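Local atomic coordinates of periplasmic branched-chain amino acid-binding protein (Burkholderia mallei, PDB entry 3I09), a protein that probably binds a branched-chain amino acid or a related small carboxylate in the periplasm and hands it to an ABC transporter. Residues A[161-164]-A[165-169]; A[202-205]-A[206-210]; A[262-265]-A[266-270]; A[299-302]-A[303-306]. All blocks are in the same frame, centred on the assembly; numbering follows the deposited sequence.

Overall arrangement
The four contacts follow one another along the chain without overlap, and each lies within a helix or at one of its ends: contact 1 at the C-terminal end of helix 151-166, contacts 2 and 4 at the starts of helices 205-217 and 302-309, contact 3 inside helix 259-272. Contacts 1 and 2 belong to the parallel sheet of strands 142-148, 170-177, 198-202 and 225-228, their centres about 23 Å apart. Contact 4 lies against strand 97-100 of the mixed sheet, about 37 Å from contact 2, and contact 3 about 26 Å from contact 2 and about 31 Å from contact 4, centre to centre. Of the four, only contact 2 includes a residue of the ligand pocket, Ala204.

Contact 1: A[161-164]-A[165-169]; sequences ADVV and KANGG
Asn167 and Val163 lie side by side with their side chains pointing the same way, one turn apart at the C-terminal end of helix 151-166. With CG held beside its own backbone N (chi1 -78°), the Asn167 amide folds back along the helix, and ND2 donates to Val163 O at 3.0 Å. The N-H points almost straight at the oxygen (167°), which lies in the amide plane, whereas ND2 stands above the plane of the carbonyl. The same turn sets ND2 3.6 Å from Val163 CG1. OD1 is taken by Lys137 of helix 124-137. Val164 O receives Gly169 N at 2.8 Å and Asn167 N at 3.2 Å, from opposite faces of its plane. The former bond, together with Gly168 N to Lys165 O and the positive phi of Gly168, defines a Schellman motif. Lys165 runs extended past Ala161 O, and one water joins its NZ to Asp162 OD1, 2.8 Å from each, while Asp162 OD2 pairs with Lys158. Where the helix of this beta-alpha-beta unit ends, Val163 O keeps only a weak i+4 bond and Val164 O none, so the Asn167 amide and Gly169 N supply donors.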
ATOM      1  N   ALA A 161      13.181   9.844  -6.868  1.00 12.27           N
ATOM      2  CA  ALA A 161      14.290  10.535  -7.529  1.00 13.34           C
ATOM      3  C   ALA A 161      13.797  11.422  -8.671  1.00 13.57           C
ATOM      4  O   ALA A 161      14.269  12.575  -8.845  1.00 13.11           O
ATOM      5  CB  ALA A 161      15.371   9.550  -8.037  1.00 12.00           C
ATOM      6  N   ASP A 162      12.878  10.893  -9.460  1.00 14.15           N
ATOM      7  CA  ASP A 162      12.292  11.664 -10.574  1.00 14.09           C
ATOM      8  C   ASP A 162      11.567  12.915 -10.074  1.00 13.79           C
ATOM      9  O   ASP A 162      11.746  14.002 -10.648  1.00 13.84           O
ATOM     10  CB  ASP A 162      11.341  10.824 -11.407  1.00 14.03           C
ATOM     11  CG  ASP A 162      12.056   9.777 -12.272  1.00 18.00           C
ATOM     12  OD1 ASP A 162      13.301   9.853 -12.479  1.00 19.69           O
ATOM     13  OD2 ASP A 162      11.359   8.856 -12.739  1.00 20.74           O
ATOM     14  N   VAL A 163      10.785  12.792  -8.995  1.00 13.86           N
ATOM     15  CA  VAL A 163      10.106  13.966  -8.398  1.00 14.42           C
ATOM     16  C   VAL A 163      11.086  14.995  -7.853  1.00 14.67           C
ATOM     17  O   VAL A 163      10.952  16.206  -8.130  1.00 15.65           O
ATOM     18  CB  VAL A 163       9.094  13.538  -7.319  1.00 14.60           C
ATOM     19  CG1 VAL A 163       8.553  14.742  -6.525  1.00 14.16           C
ATOM     20  CG2 VAL A 163       7.980  12.783  -7.958  1.00 16.20           C
ATOM     21  N   VAL A 164      12.092  14.521  -7.108  1.00 14.90           N
ATOM     22  CA  VAL A 164      13.130  15.393  -6.584  1.00 15.78           C
ATOM     23  C   VAL A 164      13.784  16.213  -7.706  1.00 16.58           C
ATOM     24  O   VAL A 164      13.882  17.456  -7.625  1.00 17.61           O
ATOM     25  CB  VAL A 164      14.195  14.605  -5.759  1.00 14.73           C
ATOM     26  CG1 VAL A 164      15.433  15.509  -5.438  1.00 16.59           C
ATOM     27  CG2 VAL A 164      13.559  14.083  -4.458  1.00 15.85           C
ATOM     28  N   LYS A 165      14.209  15.533  -8.759  1.00 17.19           N
ATOM     29  CA  LYS A 165      14.850  16.214  -9.883  1.00 19.15           C
ATOM     30  C   LYS A 165      13.901  17.171 -10.615  1.00 19.82           C
ATOM     31  O   LYS A 165      14.287  18.290 -10.953  1.00 20.67           O
ATOM     32  CB  LYS A 165      15.476  15.204 -10.835  1.00 19.08           C
ATOM     33  CG  LYS A 165      16.648  14.421 -10.240  1.00 22.49           C
ATOM     34  CD  LYS A 165      16.998  13.202 -11.115  1.00 26.62           C
ATOM     35  CE  LYS A 165      17.934  12.224 -10.418  1.00 27.74           C
ATOM     36  NZ  LYS A 165      18.074  10.917 -11.181  1.00 27.87           N
ATOM     37  N   ALA A 166      12.666  16.747 -10.852  1.00 20.51           N
ATOM     38  CA  ALA A 166      11.653  17.600 -11.471  1.00 21.37           C
ATOM     39  C   ALA A 166      11.406  18.898 -10.698  1.00 22.22           C
ATOM     40  O   ALA A 166      11.028  19.895 -11.298  1.00 22.16           O
ATOM     41  CB  ALA A 166      10.352  16.863 -11.604  1.00 21.19           C
ATOM     42  N   ASN A 167      11.613  18.878  -9.378  1.00 22.37           N
ATOM     43  CA  ASN A 167      11.338  20.025  -8.521  1.00 23.14           C
ATOM     44  C   ASN A 167      12.587  20.805  -8.101  1.00 22.19           C
ATOM     45  O   ASN A 167      12.562  21.561  -7.132  1.00 22.36           O
ATOM     46  CB  ASN A 167      10.551  19.575  -7.291  1.00 23.08           C
ATOM     47  CG  ASN A 167       9.089  19.359  -7.585  1.00 26.80           C
ATOM     48  OD1 ASN A 167       8.302  20.305  -7.540  1.00 30.37           O
ATOM     49  ND2 ASN A 167       8.699  18.105  -7.856  1.00 23.77           N
ATOM     50  N   GLY A 168      13.672  20.612  -8.832  1.00 21.61           N
ATOM     51  CA  GLY A 168      14.863  21.395  -8.657  1.00 20.81           C
ATOM     52  C   GLY A 168      15.857  20.819  -7.675  1.00 20.44           C
ATOM     53  O   GLY A 168      16.829  21.499  -7.324  1.00 20.70           O
ATOM     54  N   GLY A 169      15.650  19.575  -7.240  1.00 18.86           N
ATOM     55  CA  GLY A 169      16.529  18.954  -6.266  1.00 17.68           C
ATOM     56  C   GLY A 169      17.605  18.137  -6.941  1.00 18.55           C
ATOM     57  O   GLY A 169      17.656  18.104  -8.169  1.00 18.34           O
TER
HETATM   58  O   HOH W   1      15.829   9.282 -11.468  1.00 39.09           O

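Contact 2: A[202-205]-A[206-210]; sequences ANAG and GDTVN
Asn203 reaches from the loop just after strand 198-202 across to Asp207 and Thr208 in the first turn of helix 205-217. Its CB lies 4.0 Å from Asp207 CB, a plain aliphatic touch. CG takes the crowded position between backbone N and carbonyl carbon (chi1 59°), which carries the amide over the helix start, 3.8 Å from Thr208 OG1. At the tip the two branches part. OD1 accepts from Thr208 OG1 at 2.8 Å, the hydroxyl standing above the amide carbonyl plane, 38° out of it; ND2 is hydrogen-bonded to His177 at the end of strand 170-177. Thr208 presents OG1 from beside its own backbone N, and the oxygen also comes within 3.0 Å of Ala204 CA. The Asp207 carboxylate is held chiefly by Ser180 N through OD2. That same oxygen receives a water, 2.8 Å away, and the water in turn accepts from Ala204 N at 3.1 Å. Helical bonding is established by Val209 N donating to Gly205 O at 3.0 Å, nearly along the C=O axis, whereas the bonds from Asp207 N and Thr208 N to Ala204 O are weak. Since Ala204 touches the bound acetoacetic acid, these polar links, a buried amide-hydroxyl bond and a water bridge, would be expected to restrain the backbone where the loop meets the pocket.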
ATOM      1  N   ALA A 202      13.456   4.461   1.176  1.00 12.14           N
ATOM      2  CA  ALA A 202      12.713   3.740   0.138  1.00 12.67           C
ATOM      3  C   ALA A 202      12.573   2.294   0.591  1.00 11.55           C
ATOM      4  O   ALA A 202      13.130   1.354  -0.001  1.00 12.41           O
ATOM      5  CB  ALA A 202      13.456   3.848  -1.242  1.00 12.53           C
ATOM      6  N   ASN A 203      11.806   2.117   1.660  1.00 13.00           N
ATOM      7  CA  ASN A 203      11.621   0.809   2.282  1.00 11.97           C
ATOM      8  C   ASN A 203      10.336   0.913   3.096  1.00 12.07           C
ATOM      9  O   ASN A 203       9.680   1.941   3.011  1.00 12.82           O
ATOM     10  CB  ASN A 203      12.842   0.393   3.110  1.00 12.50           C
ATOM     11  CG  ASN A 203      13.203   1.372   4.247  1.00 13.97           C
ATOM     12  OD1 ASN A 203      12.383   2.135   4.742  1.00 13.01           O
ATOM     13  ND2 ASN A 203      14.432   1.236   4.747  1.00 14.16           N
ATOM     14  N   ALA A 204       9.964  -0.124   3.825  1.00 11.72           N
ATOM     15  CA  ALA A 204       8.626  -0.155   4.457  1.00 11.30           C
ATOM     16  C   ALA A 204       8.625  -1.023   5.699  1.00 12.05           C
ATOM     17  O   ALA A 204       9.544  -1.824   5.940  1.00 11.25           O
ATOM     18  CB  ALA A 204       7.607  -0.686   3.475  1.00 11.07           C
ATOM     19  N   GLY A 205       7.567  -0.890   6.482  1.00 10.20           N
ATOM     20  CA  GLY A 205       7.333  -1.781   7.590  1.00 11.96           C
ATOM     21  C   GLY A 205       8.475  -1.877   8.582  1.00 11.89           C
ATOM     22  O   GLY A 205       9.050  -0.868   8.997  1.00 11.82           O
ATOM     23  N   GLY A 206       8.828  -3.112   8.959  1.00 12.54           N
ATOM     24  CA  GLY A 206       9.904  -3.324   9.929  1.00 13.52           C
ATOM     25  C   GLY A 206      11.235  -2.711   9.509  1.00 13.61           C
ATOM     26  O   GLY A 206      12.024  -2.307  10.379  1.00 13.77           O
ATOM     27  N   ASP A 207      11.476  -2.607   8.191  1.00 13.02           N
ATOM     28  CA  ASP A 207      12.717  -1.964   7.686  1.00 13.09           C
ATOM     29  C   ASP A 207      12.713  -0.470   7.998  1.00 12.57           C
ATOM     30  O   ASP A 207      13.715   0.085   8.435  1.00 12.28           O
ATOM     31  CB  ASP A 207      12.920  -2.192   6.156  1.00 13.30           C
ATOM     32  CG  ASP A 207      13.547  -3.558   5.817  1.00 15.54           C
ATOM     33  OD1 ASP A 207      14.306  -4.109   6.673  1.00 16.75           O
ATOM     34  OD2 ASP A 207      13.266  -4.082   4.691  1.00 14.59           O
ATOM     35  N   THR A 208      11.583   0.191   7.762  1.00 12.49           N
ATOM     36  CA  THR A 208      11.450   1.592   8.057  1.00 12.14           C
ATOM     37  C   THR A 208      11.630   1.823   9.575  1.00 12.72           C
ATOM     38  O   THR A 208      12.325   2.755   9.999  1.00 12.30           O
ATOM     39  CB  THR A 208      10.087   2.125   7.593  1.00 13.20           C
ATOM     40  OG1 THR A 208       9.945   1.880   6.188  1.00 14.06           O
ATOM     41  CG2 THR A 208       9.950   3.629   7.853  1.00 12.96           C
ATOM     42  N   VAL A 209      11.009   0.974  10.366  1.00 11.53           N
ATOM     43  CA  VAL A 209      11.089   1.100  11.812  1.00 12.77           C
ATOM     44  C   VAL A 209      12.513   0.944  12.281  1.00 12.77           C
ATOM     45  O   VAL A 209      13.043   1.805  13.020  1.00 12.29           O
ATOM     46  CB  VAL A 209      10.135   0.107  12.508  1.00 12.84           C
ATOM     47  CG1 VAL A 209      10.463  -0.042  14.019  1.00 12.69           C
ATOM     48  CG2 VAL A 209       8.673   0.569  12.284  1.00 11.76           C
ATOM     49  N   ASN A 210      13.151  -0.132  11.836  1.00 12.66           N
ATOM     50  CA  ASN A 210      14.527  -0.423  12.261  1.00 13.46           C
ATOM     51  C   ASN A 210      15.521   0.615  11.763  1.00 14.60           C
ATOM     52  O   ASN A 210      16.450   0.965  12.503  1.00 14.74           O
ATOM     53  CB  ASN A 210      14.941  -1.837  11.867  1.00 14.60           C
ATOM     54  CG  ASN A 210      14.241  -2.895  12.711  1.00 17.22           C
ATOM     55  OD1 ASN A 210      13.900  -2.641  13.896  1.00 18.17           O
ATOM     56  ND2 ASN A 210      14.048  -4.078  12.143  1.00 16.61           N
TER
HETATM   57  O   HOH W   2      11.363  -2.758   3.119  1.00 13.13           O

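Contact 3: A[262-265]-A[266-270]; sequences RQWA and QRYFA
Ala265 O accepts from Phe269 N at 2.8 Å with an N-H...O angle of 165°, the shortest hydrogen bond between 262-265 and 266-270. Tyr268 N to Trp264 O (3.0 Å) and Gln266 N to Arg262 O continue the i to i+4 pattern, while Arg267 N to Gln263 O is weak. Gln263 O has a second donor, a water 2.9 Å away, which also gives a hydrogen bond to Gln266 OE1 at 3.1 Å and so ties the Gln266 amide back to the preceding turn. The extended Gln266 chain lies alongside the helix, its CG 3.3 Å from Arg262 O. On the buried side, Trp264 and Tyr268 both carry CG anti to the backbone N, chi1 -174° for Trp264. Their rings meet at a slant, planes 33° apart, with Trp264 CH2 3.8 Å from Tyr268 CD2; Tyr268 CB sits over one face of the indole, toward its rim. Arg267 bends at chi3 past the indole, and its NH1 forms a salt bridge with Asp35. Around this turn, Trp264 stacks on Phe317 and meets Tyr284 of helix 278-297 edge-to-face, with Pro276 beside both aromatic residues. Met31 and Glu27 of helix 22-36 touch Arg267 and Tyr268 respectively, so that helix 259-272 packs against two other helices at once.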
ATOM      1  N   ARG A 262     -13.962   6.525  11.665  1.00 11.62           N
ATOM      2  CA  ARG A 262     -13.941   6.195  13.084  1.00 12.58           C
ATOM      3  C   ARG A 262     -14.900   5.049  13.383  1.00 11.31           C
ATOM      4  O   ARG A 262     -14.611   4.152  14.172  1.00 12.02           O
ATOM      5  CB  ARG A 262     -14.345   7.411  13.937  1.00 12.44           C
ATOM      6  CG  ARG A 262     -13.307   8.532  14.006  1.00 16.33           C
ATOM      7  CD  ARG A 262     -13.902   9.837  14.708  1.00 20.54           C
ATOM      8  NE  ARG A 262     -13.134  10.998  14.230  1.00 23.90           N
ATOM      9  CZ  ARG A 262     -13.626  12.077  13.634  1.00 25.50           C
ATOM     10  NH1 ARG A 262     -14.947  12.268  13.498  1.00 28.93           N
ATOM     11  NH2 ARG A 262     -12.782  13.013  13.224  1.00 28.56           N
ATOM     12  N   GLN A 263     -16.086   5.104  12.799  1.00 12.35           N
ATOM     13  CA  GLN A 263     -17.096   4.088  13.088  1.00 12.13           C
ATOM     14  C   GLN A 263     -16.642   2.708  12.594  1.00 13.06           C
ATOM     15  O   GLN A 263     -16.814   1.709  13.291  1.00 12.33           O
ATOM     16  CB  GLN A 263     -18.467   4.511  12.530  1.00 13.62           C
ATOM     17  CG  GLN A 263     -19.042   5.642  13.415  1.00 19.04           C
ATOM     18  CD  GLN A 263     -20.473   6.118  13.114  1.00 26.88           C
ATOM     19  OE1 GLN A 263     -20.875   6.315  11.963  1.00 32.94           O
ATOM     20  NE2 GLN A 263     -21.227   6.349  14.181  1.00 30.84           N
ATOM     21  N   TRP A 264     -16.034   2.656  11.410  1.00 11.32           N
ATOM     22  CA  TRP A 264     -15.485   1.385  10.953  1.00 11.08           C
ATOM     23  C   TRP A 264     -14.312   0.919  11.820  1.00  9.69           C
ATOM     24  O   TRP A 264     -14.223  -0.262  12.184  1.00 10.48           O
ATOM     25  CB  TRP A 264     -15.076   1.462   9.481  1.00  9.71           C
ATOM     26  CG  TRP A 264     -14.662   0.129   9.008  1.00 10.85           C
ATOM     27  CD1 TRP A 264     -15.497  -0.864   8.610  1.00 14.20           C
ATOM     28  CD2 TRP A 264     -13.320  -0.414   8.932  1.00  9.82           C
ATOM     29  NE1 TRP A 264     -14.781  -1.970   8.273  1.00 14.40           N
ATOM     30  CE2 TRP A 264     -13.447  -1.737   8.477  1.00 13.68           C
ATOM     31  CE3 TRP A 264     -12.047   0.078   9.229  1.00 12.85           C
ATOM     32  CZ2 TRP A 264     -12.351  -2.568   8.259  1.00 12.84           C
ATOM     33  CZ3 TRP A 264     -10.936  -0.740   8.976  1.00 11.97           C
ATOM     34  CH2 TRP A 264     -11.104  -2.065   8.540  1.00 12.51           C
ATOM     35  N   ALA A 265     -13.454   1.853  12.221  1.00  9.09           N
ATOM     36  CA  ALA A 265     -12.310   1.534  13.052  1.00  9.09           C
ATOM     37  C   ALA A 265     -12.726   0.972  14.397  1.00  9.50           C
ATOM     38  O   ALA A 265     -12.063   0.070  14.922  1.00 10.20           O
ATOM     39  CB  ALA A 265     -11.388   2.756  13.247  1.00  8.54           C
ATOM     40  N   GLN A 266     -13.852   1.449  14.914  1.00  9.85           N
ATOM     41  CA  GLN A 266     -14.400   0.887  16.155  1.00 10.81           C
ATOM     42  C   GLN A 266     -14.759  -0.583  16.023  1.00 11.71           C
ATOM     43  O   GLN A 266     -14.509  -1.372  16.953  1.00 12.46           O
ATOM     44  CB  GLN A 266     -15.647   1.674  16.585  1.00 11.37           C
ATOM     45  CG  GLN A 266     -15.343   3.023  17.210  1.00 11.21           C
ATOM     46  CD  GLN A 266     -16.609   3.717  17.660  1.00 15.88           C
ATOM     47  OE1 GLN A 266     -17.578   3.802  16.914  1.00 17.20           O
ATOM     48  NE2 GLN A 266     -16.613   4.211  18.899  1.00 16.58           N
ATOM     49  N   ARG A 267     -15.390  -0.954  14.894  1.00 11.84           N
ATOM     50  CA  ARG A 267     -15.736  -2.363  14.604  1.00 12.47           C
ATOM     51  C   ARG A 267     -14.490  -3.221  14.461  1.00 12.32           C
ATOM     52  O   ARG A 267     -14.416  -4.357  14.974  1.00 12.47           O
ATOM     53  CB  ARG A 267     -16.587  -2.462  13.360  1.00 13.15           C
ATOM     54  CG  ARG A 267     -17.890  -1.664  13.477  1.00 14.47           C
ATOM     55  CD  ARG A 267     -18.787  -1.842  12.283  1.00 20.64           C
ATOM     56  NE  ARG A 267     -19.186  -3.241  12.162  1.00 21.57           N
ATOM     57  CZ  ARG A 267     -19.230  -3.912  11.010  1.00 21.37           C
ATOM     58  NH1 ARG A 267     -18.925  -3.323   9.876  1.00 22.62           N
ATOM     59  NH2 ARG A 267     -19.569  -5.190  11.010  1.00 24.48           N
ATOM     60  N   TYR A 268     -13.483  -2.683  13.775  1.00 12.01           N
ATOM     61  CA  TYR A 268     -12.182  -3.374  13.692  1.00 11.31           C
ATOM     62  C   TYR A 268     -11.503  -3.595  15.054  1.00 12.21           C
ATOM     63  O   TYR A 268     -11.079  -4.702  15.383  1.00 12.08           O
ATOM     64  CB  TYR A 268     -11.276  -2.618  12.720  1.00 11.02           C
ATOM     65  CG  TYR A 268      -9.941  -3.284  12.461  1.00 11.96           C
ATOM     66  CD1 TYR A 268      -8.833  -3.016  13.261  1.00 10.46           C
ATOM     67  CD2 TYR A 268      -9.799  -4.193  11.415  1.00 11.34           C
ATOM     68  CE1 TYR A 268      -7.601  -3.634  13.006  1.00 12.42           C
ATOM     69  CE2 TYR A 268      -8.589  -4.828  11.150  1.00 12.01           C
ATOM     70  CZ  TYR A 268      -7.492  -4.538  11.931  1.00 11.75           C
ATOM     71  OH  TYR A 268      -6.296  -5.165  11.687  1.00 12.05           O
ATOM     72  N   PHE A 269     -11.433  -2.530  15.852  1.00 11.54           N
ATOM     73  CA  PHE A 269     -10.818  -2.581  17.158  1.00 12.01           C
ATOM     74  C   PHE A 269     -11.520  -3.582  18.075  1.00 11.68           C
ATOM     75  O   PHE A 269     -10.860  -4.299  18.852  1.00 12.99           O
ATOM     76  CB  PHE A 269     -10.828  -1.173  17.783  1.00 12.68           C
ATOM     77  CG  PHE A 269     -10.115  -1.113  19.090  1.00 11.37           C
ATOM     78  CD1 PHE A 269     -10.767  -1.395  20.241  1.00 12.72           C
ATOM     79  CD2 PHE A 269      -8.767  -0.771  19.144  1.00 11.38           C
ATOM     80  CE1 PHE A 269     -10.089  -1.370  21.469  1.00 14.61           C
ATOM     81  CE2 PHE A 269      -8.097  -0.759  20.337  1.00 12.07           C
ATOM     82  CZ  PHE A 269      -8.743  -1.048  21.497  1.00 13.17           C
ATOM     83  N   ALA A 270     -12.845  -3.621  17.973  1.00 12.39           N
ATOM     84  CA  ALA A 270     -13.652  -4.527  18.793  1.00 13.14           C
ATOM     85  C   ALA A 270     -13.187  -5.968  18.558  1.00 14.71           C
ATOM     86  O   ALA A 270     -13.259  -6.773  19.473  1.00 13.90           O
ATOM     87  CB  ALA A 270     -15.117  -4.394  18.478  1.00 13.24           C
TER
HETATM   88  O   HOH W   3     -18.983   1.670  15.183  1.00 25.09           O

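Contact 4: A[299-302]-A[303-306]; sequences STDS and DKVM. With EDO (1,2-ethanediol), chain K.
A chi1 of 174° sets Asp301 CG anti to its backbone N and swings the carboxylate across the start of helix 302-309, where OD2 accepts from Lys304 N at 3.0 Å. Asp301 occupies the N-cap position, and this capping bond meets OD2 on its anti side. Ser299, whose OG is likewise anti (chi1 180°), accepts from Asp301 N at 2.9 Å; this ST turn fixes the backbone just ahead of the cap. Lys304 extends back over Ser299, and a water links its NZ, 2.9 Å away, to Ser299 OG. Lys304 NZ stays 5.7 Å from Asp301 OD2, too far for a salt bridge, though the charges probably attract. A 1,2-ethanediol, probably from the crystallisation liquor, sits between the two acidic side chains. Its O2 donates to Asp301 OD1 at 2.7 Å and receives Asp303 N at 3.0 Å, and its O1 donates to Asp303 OD2 at 2.6 Å. The diol thus meets both carboxylates and a backbone N-H; the helix end would probably ease the proximity of the two negative charges. Val305 faces inward, its CG2 3.4 Å from Ser299 O, a buried carbonyl oxygen for which the model holds no partner. Helical bonds Val305 N to Asp301 O and Met306 N to Ser302 O complete the first turn. Ser302 OG bonds to Lys95 O and Asp303 OD1 to Tyr116. Thr300 and Val305 pack on Tyr290 and Val294 of helix 278-297, while Ser302, Val305 and the selenomethionine Met306 rest on Val97 of strand 97-100, placing the helix start between that helix and the mixed sheet.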
ATOM      1  N   SER A 299     -22.768 -12.372 -12.194  1.00 18.32           N
ATOM      2  CA  SER A 299     -21.797 -13.341 -12.687  1.00 17.24           C
ATOM      3  C   SER A 299     -20.472 -13.108 -11.985  1.00 16.46           C
ATOM      4  O   SER A 299     -20.177 -11.966 -11.629  1.00 15.50           O
ATOM      5  CB  SER A 299     -21.561 -13.090 -14.194  1.00 17.63           C
ATOM      6  OG  SER A 299     -20.618 -13.994 -14.751  1.00 17.15           O
ATOM      7  N   THR A 300     -19.664 -14.159 -11.842  1.00 14.73           N
ATOM      8  CA  THR A 300     -18.246 -14.010 -11.454  1.00 15.43           C
ATOM      9  C   THR A 300     -17.312 -14.064 -12.677  1.00 13.69           C
ATOM     10  O   THR A 300     -16.100 -13.970 -12.523  1.00 14.60           O
ATOM     11  CB  THR A 300     -17.806 -15.119 -10.471  1.00 15.14           C
ATOM     12  OG1 THR A 300     -18.330 -16.374 -10.932  1.00 14.96           O
ATOM     13  CG2 THR A 300     -18.308 -14.844  -9.058  1.00 18.01           C
ATOM     14  N   ASP A 301     -17.855 -14.222 -13.889  1.00 14.25           N
ATOM     15  CA  ASP A 301     -17.033 -14.182 -15.122  1.00 15.50           C
ATOM     16  C   ASP A 301     -16.097 -12.964 -15.117  1.00 15.41           C
ATOM     17  O   ASP A 301     -16.561 -11.825 -14.895  1.00 15.13           O
ATOM     18  CB  ASP A 301     -17.927 -14.079 -16.365  1.00 16.21           C
ATOM     19  CG  ASP A 301     -17.125 -13.879 -17.636  1.00 20.38           C
ATOM     20  OD1 ASP A 301     -16.597 -14.900 -18.139  1.00 25.93           O
ATOM     21  OD2 ASP A 301     -17.016 -12.735 -18.160  1.00 22.04           O
ATOM     22  N   SER A 302     -14.806 -13.188 -15.330  1.00 14.39           N
ATOM     23  CA  SER A 302     -13.819 -12.123 -15.102  1.00 15.06           C
ATOM     24  C   SER A 302     -13.996 -10.926 -16.056  1.00 15.08           C
ATOM     25  O   SER A 302     -13.831  -9.779 -15.642  1.00 14.97           O
ATOM     26  CB  SER A 302     -12.413 -12.658 -15.186  1.00 15.35           C
ATOM     27  OG  SER A 302     -12.113 -13.143 -16.475  1.00 14.83           O
ATOM     28  N   ASP A 303     -14.403 -11.165 -17.303  1.00 15.30           N
ATOM     29  CA  ASP A 303     -14.603 -10.035 -18.207  1.00 15.76           C
ATOM     30  C   ASP A 303     -15.820  -9.187 -17.823  1.00 16.23           C
ATOM     31  O   ASP A 303     -15.723  -7.966 -17.854  1.00 16.21           O
ATOM     32  CB  ASP A 303     -14.638 -10.459 -19.664  1.00 17.23           C
ATOM     33  CG  ASP A 303     -13.286 -10.957 -20.171  1.00 20.49           C
ATOM     34  OD1 ASP A 303     -12.228 -10.646 -19.578  1.00 23.77           O
ATOM     35  OD2 ASP A 303     -13.300 -11.650 -21.218  1.00 25.06           O
ATOM     36  N   LYS A 304     -16.913  -9.820 -17.405  1.00 16.13           N
ATOM     37  CA  LYS A 304     -18.082  -9.106 -16.919  1.00 16.46           C
ATOM     38  C   LYS A 304     -17.785  -8.340 -15.634  1.00 14.78           C
ATOM     39  O   LYS A 304     -18.211  -7.215 -15.493  1.00 13.67           O
ATOM     40  CB  LYS A 304     -19.262 -10.043 -16.681  1.00 16.56           C
ATOM     41  CG  LYS A 304     -19.786 -10.676 -17.979  1.00 19.25           C
ATOM     42  CD  LYS A 304     -20.916 -11.645 -17.708  1.00 21.58           C
ATOM     43  CE  LYS A 304     -21.448 -12.183 -19.018  1.00 25.02           C
ATOM     44  NZ  LYS A 304     -22.636 -13.051 -18.785  1.00 28.16           N
ATOM     45  N   VAL A 305     -17.055  -8.965 -14.702  1.00 13.90           N
ATOM     46  CA  VAL A 305     -16.727  -8.305 -13.417  1.00 12.74           C
ATOM     47  C   VAL A 305     -15.790  -7.119 -13.657  1.00 12.29           C
ATOM     48  O   VAL A 305     -16.012  -6.031 -13.109  1.00 11.69           O
ATOM     49  CB  VAL A 305     -16.144  -9.313 -12.379  1.00 12.97           C
ATOM     50  CG1 VAL A 305     -15.653  -8.561 -11.146  1.00 10.87           C
ATOM     51  CG2 VAL A 305     -17.228 -10.370 -12.020  1.00 12.00           C
HETATM   52  N   MSE A 306     -14.794  -7.280 -14.526  1.00 11.62           N
HETATM   53  CA  MSE A 306     -13.871  -6.178 -14.817  1.00 13.05           C
HETATM   54  C   MSE A 306     -14.626  -4.999 -15.433  1.00 13.45           C
HETATM   55  O   MSE A 306     -14.379  -3.845 -15.044  1.00 12.93           O
HETATM   56  CB  MSE A 306     -12.701  -6.602 -15.733  1.00 12.54           C
HETATM   57  CG  MSE A 306     -11.613  -7.455 -15.089  1.00 14.70           C
HETATM   58 SE   MSE A 306     -10.862  -6.882 -13.416  0.75 12.99          SE
HETATM   59  CE  MSE A 306     -10.312  -5.107 -13.890  1.00 15.06           C
TER
HETATM   60  C1  EDO K  13     -12.192 -14.662 -19.594  1.00 38.08           C
HETATM   61  O1  EDO K  13     -12.429 -14.116 -20.888  1.00 39.60           O
HETATM   62  C2  EDO K  13     -13.533 -14.982 -18.966  1.00 38.69           C
HETATM   63  O2  EDO K  13     -14.291 -13.783 -18.829  1.00 34.97           O
HETATM   64  O   HOH W   4     -21.648 -15.290 -17.314  1.00 40.10           O